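Local coordinates for Gp15 protein (Listeria phage PSA, PDB 6R5W) that serves as the trimeric receptor-binding protein of a Listeria phage, probably recognising the host cell surface through the C-terminal part that this chain represents, at residues A[72-77]-A[156-161]; A[124-129]-A[135-140]. All coordinates share one frame; numbering follows the deposited sequence.

Contact 1: residues A[72-77]-A[156-161]; sequences VASQPL and DVNTGL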
loop_
_atom_site.group_PDB
_atom_site.type_symbol
_atom_site.label_atom_id
_atom_site.label_comp_id
_atom_site.label_asym_id
_atom_site.label_seq_id
_atom_site.Cartn_x
_atom_site.Cartn_y
_atom_site.Cartn_z
ATOM N N VAL A 72 -5.365 26.868 21.640
ATOM C CA VAL A 72 -4.019 27.090 21.135
ATOM C C VAL A 72 -3.451 25.738 20.696
ATOM O O VAL A 72 -3.858 24.673 21.199
ATOM C CB VAL A 72 -3.106 27.756 22.179
ATOM C CG1 VAL A 72 -3.642 29.175 22.499
ATOM C CG2 VAL A 72 -2.983 26.940 23.463
ATOM N N ALA A 73 -2.535 25.793 19.725
ATOM C CA ALA A 73 -1.814 24.590 19.247
ATOM C C ALA A 73 -0.601 24.491 20.146
ATOM O O ALA A 73 0.442 25.119 19.900
ATOM C CB ALA A 73 -1.429 24.727 17.784
ATOM N N SER A 74 -0.745 23.717 21.212
ATOM C CA SER A 74 0.389 23.499 22.109
ATOM C C SER A 74 1.457 22.679 21.416
ATOM O O SER A 74 2.651 22.846 21.698
ATOM C CB SER A 74 -0.080 22.800 23.398
ATOM O OG SER A 74 1.008 22.513 24.268
ATOM N N GLN A 75 1.045 21.783 20.512
ATOM C CA GLN A 75 1.957 21.245 19.502
ATOM C C GLN A 75 1.338 21.502 18.135
ATOM O O GLN A 75 0.109 21.449 18.021
ATOM C CB GLN A 75 2.189 19.742 19.715
ATOM C CG GLN A 75 2.857 19.400 21.051
ATOM C CD GLN A 75 4.250 20.001 21.176
ATOM O OE1 GLN A 75 5.077 19.886 20.262
ATOM N NE2 GLN A 75 4.512 20.655 22.319
ATOM N N PRO A 76 2.142 21.774 17.091
ATOM C CA PRO A 76 1.551 22.035 15.760
ATOM C C PRO A 76 0.536 20.968 15.403
ATOM O O PRO A 76 0.720 19.773 15.663
ATOM C CB PRO A 76 2.747 22.022 14.799
ATOM C CG PRO A 76 3.947 22.420 15.688
ATOM C CD PRO A 76 3.631 21.762 17.045
ATOM N N LEU A 77 -0.605 21.421 14.912
ATOM C CA LEU A 77 -1.703 20.522 14.531
ATOM C C LEU A 77 -1.480 20.136 13.089
ATOM O O LEU A 77 -1.519 20.991 12.213
ATOM C CB LEU A 77 -3.057 21.203 14.729
ATOM C CG LEU A 77 -3.177 21.769 16.129
ATOM C CD1 LEU A 77 -4.634 22.407 16.311
ATOM C CD2 LEU A 77 -2.992 20.817 17.238
ATOM N N ASP A 156 -8.879 22.403 32.077
ATOM C CA ASP A 156 -7.616 23.121 32.218
ATOM C C ASP A 156 -6.389 22.294 31.829
ATOM O O ASP A 156 -5.270 22.779 31.974
ATOM C CB ASP A 156 -7.429 23.566 33.664
ATOM C CG ASP A 156 -8.512 24.514 34.100
ATOM O OD1 ASP A 156 -8.797 25.434 33.327
ATOM O OD2 ASP A 156 -9.098 24.290 35.175
ATOM N N VAL A 157 -6.572 21.102 31.303
ATOM C CA VAL A 157 -5.468 20.189 30.915
ATOM C C VAL A 157 -5.497 20.059 29.402
ATOM O O VAL A 157 -6.576 20.065 28.793
ATOM C CB VAL A 157 -5.613 18.833 31.604
ATOM C CG1 VAL A 157 -4.578 17.815 31.131
ATOM C CG2 VAL A 157 -5.486 19.036 33.134
ATOM N N ASN A 158 -4.319 20.013 28.783
ATOM C CA ASN A 158 -4.288 19.966 27.345
ATOM C C ASN A 158 -4.862 18.618 26.881
ATOM O O ASN A 158 -4.861 17.625 27.624
ATOM C CB ASN A 158 -2.842 20.093 26.792
ATOM C CG ASN A 158 -2.179 21.440 27.108
ATOM O OD1 ASN A 158 -2.828 22.388 27.518
ATOM N ND2 ASN A 158 -0.860 21.519 26.867
ATOM N N THR A 159 -5.339 18.589 25.644
ATOM C CA THR A 159 -5.995 17.412 25.076
ATOM C C THR A 159 -5.283 16.956 23.795
ATOM O O THR A 159 -5.038 17.752 22.868
ATOM C CB THR A 159 -7.477 17.726 24.805
ATOM O OG1 THR A 159 -8.119 17.961 26.075
ATOM C CG2 THR A 159 -8.162 16.546 24.196
ATOM N N GLY A 160 -4.957 15.655 23.725
ATOM C CA GLY A 160 -4.262 15.149 22.553
ATOM C C GLY A 160 -5.164 14.792 21.382
ATOM O O GLY A 160 -6.298 14.353 21.576
ATOM N N LEU A 161 -4.659 14.985 20.165
ATOM C CA LEU A 161 -5.383 14.625 18.938
ATOM C C LEU A 161 -4.758 13.429 18.205
ATOM O O LEU A 161 -5.237 13.051 17.124
ATOM C CB LEU A 161 -5.433 15.793 17.971
ATOM C CG LEU A 161 -6.016 17.113 18.464
ATOM C CD1 LEU A 161 -6.082 18.070 17.338
ATOM C CD2 LEU A 161 -7.378 16.888 19.092
#
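The amide of Asn158 meets Ser74 across this contact with one face. Ser74 CB stands over the nitrogen end of that face, 3.8 Å from Asn158 ND2, and Ser74 OG leans in from the same side, 3.4 Å from Asn158 ND2. The angle is too poor for a hydrogen bond, because the hydroxyl lies well above the amide plane. ND2 donates one of its hydrogens instead to Gln129 OE1, which lies nearer the plane and slightly beyond its other face. That bond helps to hold the amide, while the serine merely packs against its face. With chi1 at 177° the hydroxyl swings away from the serine's backbone nitrogen and out beside the asparagine.

A second, apolar touch lies three residues further along each segment, where Leu77 CD2 meets Leu161 CD1 at 4.1 Å. The two leucines incline across each other, and both are buried. At these two points the CA atoms lie 7.9 Å (Ser74 to Asn158) and 8.2 Å (Leu77 to Leu161) apart, and the main chains bow further apart between them.

That spacing illustrates how strands that are not neighbours in a sheet can still touch through their side chains. Gln75 OE1 is hydrogen-bonded to Ser119 OG of the second subunit. Strand 87-97 lies between 72-84 and 159-167 and is antiparallel to both. Gln75 bonds through its backbone to Ile95 and Thr159 to Val96, while Leu77 rests on Val96 and Leu161 on Val92. The chain turns a corner at Ser74 and Gln75, and beyond it Leu77 pairs with Leu65 of strand 61-65.

Contact 2: residues A[124-129]-A[135-140]; sequences YSAAQQ and NQANIY. With CD (cadmium ion), chain E.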
loop_
_atom_site.group_PDB
_atom_site.type_symbol
_atom_site.label_atom_id
_atom_site.label_comp_id
_atom_site.label_asym_id
_atom_site.label_seq_id
_atom_site.Cartn_x
_atom_site.Cartn_y
_atom_site.Cartn_z
ATOM N N TYR A 124 -14.201 9.285 19.361
ATOM C CA TYR A 124 -12.849 8.864 19.716
ATOM C C TYR A 124 -12.534 9.118 21.173
ATOM O O TYR A 124 -12.837 10.206 21.698
ATOM C CB TYR A 124 -11.834 9.642 18.869
ATOM C CG TYR A 124 -11.872 9.309 17.401
ATOM C CD1 TYR A 124 -12.729 9.974 16.531
ATOM C CD2 TYR A 124 -11.071 8.260 16.888
ATOM C CE1 TYR A 124 -12.742 9.666 15.179
ATOM C CE2 TYR A 124 -11.109 7.936 15.538
ATOM C CZ TYR A 124 -11.934 8.632 14.699
ATOM O OH TYR A 124 -12.002 8.330 13.350
ATOM N N SER A 125 -11.873 8.142 21.787
ATOM C CA SER A 125 -11.267 8.301 23.119
ATOM C C SER A 125 -9.875 8.916 22.959
ATOM O O SER A 125 -9.077 8.448 22.149
ATOM C CB SER A 125 -11.150 6.949 23.802
ATOM O OG SER A 125 -10.439 7.130 25.044
ATOM N N ALA A 126 -9.584 9.983 23.698
ATOM C CA ALA A 126 -8.298 10.683 23.563
ATOM C C ALA A 126 -7.686 10.857 24.959
ATOM O O ALA A 126 -8.389 11.009 26.000
ATOM C CB ALA A 126 -8.445 12.031 22.921
ATOM N N ALA A 127 -6.364 10.838 25.013
ATOM C CA ALA A 127 -5.708 11.172 26.261
ATOM C C ALA A 127 -5.642 12.681 26.465
ATOM O O ALA A 127 -5.493 13.455 25.524
ATOM C CB ALA A 127 -4.267 10.593 26.312
ATOM N N GLN A 128 -5.668 13.095 27.733
ATOM C CA GLN A 128 -5.220 14.430 28.084
ATOM C C GLN A 128 -3.791 14.319 28.626
ATOM O O GLN A 128 -3.308 13.237 28.997
ATOM C CB GLN A 128 -6.143 15.098 29.122
ATOM C CG GLN A 128 -7.548 15.284 28.623
ATOM C CD GLN A 128 -8.343 16.300 29.542
ATOM O OE1 GLN A 128 -8.864 15.895 30.601
ATOM N NE2 GLN A 128 -8.354 17.532 29.155
ATOM N N GLN A 129 -3.141 15.464 28.663
ATOM C CA GLN A 129 -1.743 15.576 29.068
ATOM C C GLN A 129 -1.600 15.587 30.581
ATOM O O GLN A 129 -1.319 16.607 31.202
ATOM C CB GLN A 129 -1.210 16.812 28.403
ATOM C CG GLN A 129 0.347 17.036 28.615
ATOM C CD GLN A 129 0.857 18.272 27.967
ATOM O OE1 GLN A 129 0.447 18.672 26.896
ATOM N NE2 GLN A 129 1.723 18.986 28.703
ATOM N N ASN A 135 -8.267 12.024 33.540
ATOM C CA ASN A 135 -8.160 13.118 32.574
ATOM C C ASN A 135 -7.947 12.554 31.163
ATOM O O ASN A 135 -6.829 12.474 30.633
ATOM C CB ASN A 135 -7.064 14.107 32.966
ATOM C CG ASN A 135 -7.472 14.993 34.168
ATOM O OD1 ASN A 135 -8.655 15.222 34.393
ATOM N ND2 ASN A 135 -6.510 15.445 34.954
ATOM N N GLN A 136 -9.088 12.220 30.515
ATOM C CA GLN A 136 -9.179 11.773 29.124
ATOM C C GLN A 136 -10.359 12.531 28.531
ATOM O O GLN A 136 -11.056 13.272 29.244
ATOM C CB GLN A 136 -9.376 10.251 29.104
ATOM C CG GLN A 136 -8.150 9.579 29.817
ATOM C CD GLN A 136 -8.060 8.107 29.571
ATOM O OE1 GLN A 136 -9.040 7.391 29.631
ATOM N NE2 GLN A 136 -6.881 7.606 29.373
ATOM N N ALA A 137 -10.621 12.306 27.248
ATOM C CA ALA A 137 -11.590 13.103 26.501
ATOM C C ALA A 137 -12.408 12.203 25.586
ATOM O O ALA A 137 -11.925 11.193 25.050
ATOM C CB ALA A 137 -10.908 14.178 25.719
ATOM N N ASN A 138 -13.675 12.593 25.418
ATOM C CA ASN A 138 -14.528 12.086 24.350
ATOM C C ASN A 138 -14.543 13.135 23.239
ATOM O O ASN A 138 -15.049 14.257 23.440
ATOM C CB ASN A 138 -15.959 11.830 24.848
ATOM C CG ASN A 138 -16.038 10.667 25.807
ATOM O OD1 ASN A 138 -15.277 9.698 25.737
ATOM N ND2 ASN A 138 -17.005 10.751 26.753
ATOM N N ILE A 139 -14.025 12.779 22.057
ATOM C CA ILE A 139 -13.883 13.707 20.949
ATOM C C ILE A 139 -14.757 13.205 19.797
ATOM O O ILE A 139 -14.690 12.032 19.429
ATOM C CB ILE A 139 -12.406 13.865 20.494
ATOM C CG1 ILE A 139 -11.566 14.340 21.673
ATOM C CG2 ILE A 139 -12.344 14.780 19.310
ATOM C CD1 ILE A 139 -10.073 14.665 21.276
ATOM N N TYR A 140 -15.535 14.105 19.218
ATOM C CA TYR A 140 -16.294 13.811 18.037
ATOM C C TYR A 140 -15.624 14.348 16.796
ATOM O O TYR A 140 -15.137 15.467 16.780
ATOM C CB TYR A 140 -17.693 14.412 18.077
ATOM C CG TYR A 140 -18.656 13.895 19.097
ATOM C CD1 TYR A 140 -18.280 13.114 20.147
ATOM C CD2 TYR A 140 -20.010 14.277 19.002
ATOM C CE1 TYR A 140 -19.225 12.681 21.118
ATOM C CE2 TYR A 140 -20.940 13.852 19.940
ATOM C CZ TYR A 140 -20.547 13.106 20.987
ATOM O OH TYR A 140 -21.430 12.708 21.931
HETATM CD CD CD E . -11.127 7.020 30.541
HETATM O O HOH W 1 -11.948 9.251 31.458
HETATM O O HOH W 2 -12.998 6.121 31.788
HETATM O O HOH W 3 -10.001 6.788 32.581
#
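Gln136 packs its first side-chain atom on Ala126 and spends its last on a metal. Its CB lies 3.3 Å from Ala126 O, the carbonyl of the facing strand. Gln136 CG, anti to the carbonyl carbon (chi1 -60°), is 4.1 Å from Ala126 O, and the extended chain carries Gln136 CD to 3.4 Å from the cadmium ion. At the tip Gln136 OE1 binds the cadmium ion at 2.3 Å, opposite one of its three waters, while NE2 is given to Asn138 OD1 of the second subunit.

Behind this side chain is an antiparallel hairpin. Tyr124 with Ile139 and Ala126 with Ala137 are hydrogen-bonded pairs, whereas Ser125 with Asn138 is a non-hydrogen-bonded one. Ala127 with Gln136, whose side chains diverge, is a second. On the face shared by Ala126 and Ala137, Ile139 CD1 presses on Ala126 CB at 3.5 Å. Ser125 and Asn138 face the other way, and Ser125 OG bonds to its counterparts on both other subunits.

Past Ala127, Gln128 N makes a bond of 3.2 Å to Asn135 O, bent to 142° at the hydrogen. Gln128 CB crowds the same oxygen, and the side-chain amides of Gln128 and Asn135 stand 85° apart. Gln128 NE2 is taken up by Ser154 O and Thr159 OG1.

Gln136 OE1 of the two other subunits completes six oxygen ligands round the cadmium, three amide and three water. None is a carboxylate, so if the waters are neutral the inner shell probably does little to offset the ion's charge. Hydrogen bonding at NE2 probably makes OE1 a better donor to the metal.

The two contacts have centres 11 Å apart and meet directly. Gly160 N of contact 1 lies 2.9 Å from Ala127 O of contact 2, and Asn158 O lies 3.0 Å from Gln129 N, probable hydrogen bonds that continue strand pairing from the hairpin onto the start of strand 159-167. Through this seam the two four-stranded antiparallel sheets are coupled: contact 1 belongs to the sheet holding strands 72-84 and 159-167, and contact 2 to the one holding 122-127 and 136-141. Contact 2 carries the cadmium shared by three subunits, whereas the side chain of Leu77 in contact 1 is about 13 Å from a different bound cadmium. Both touch the second subunit.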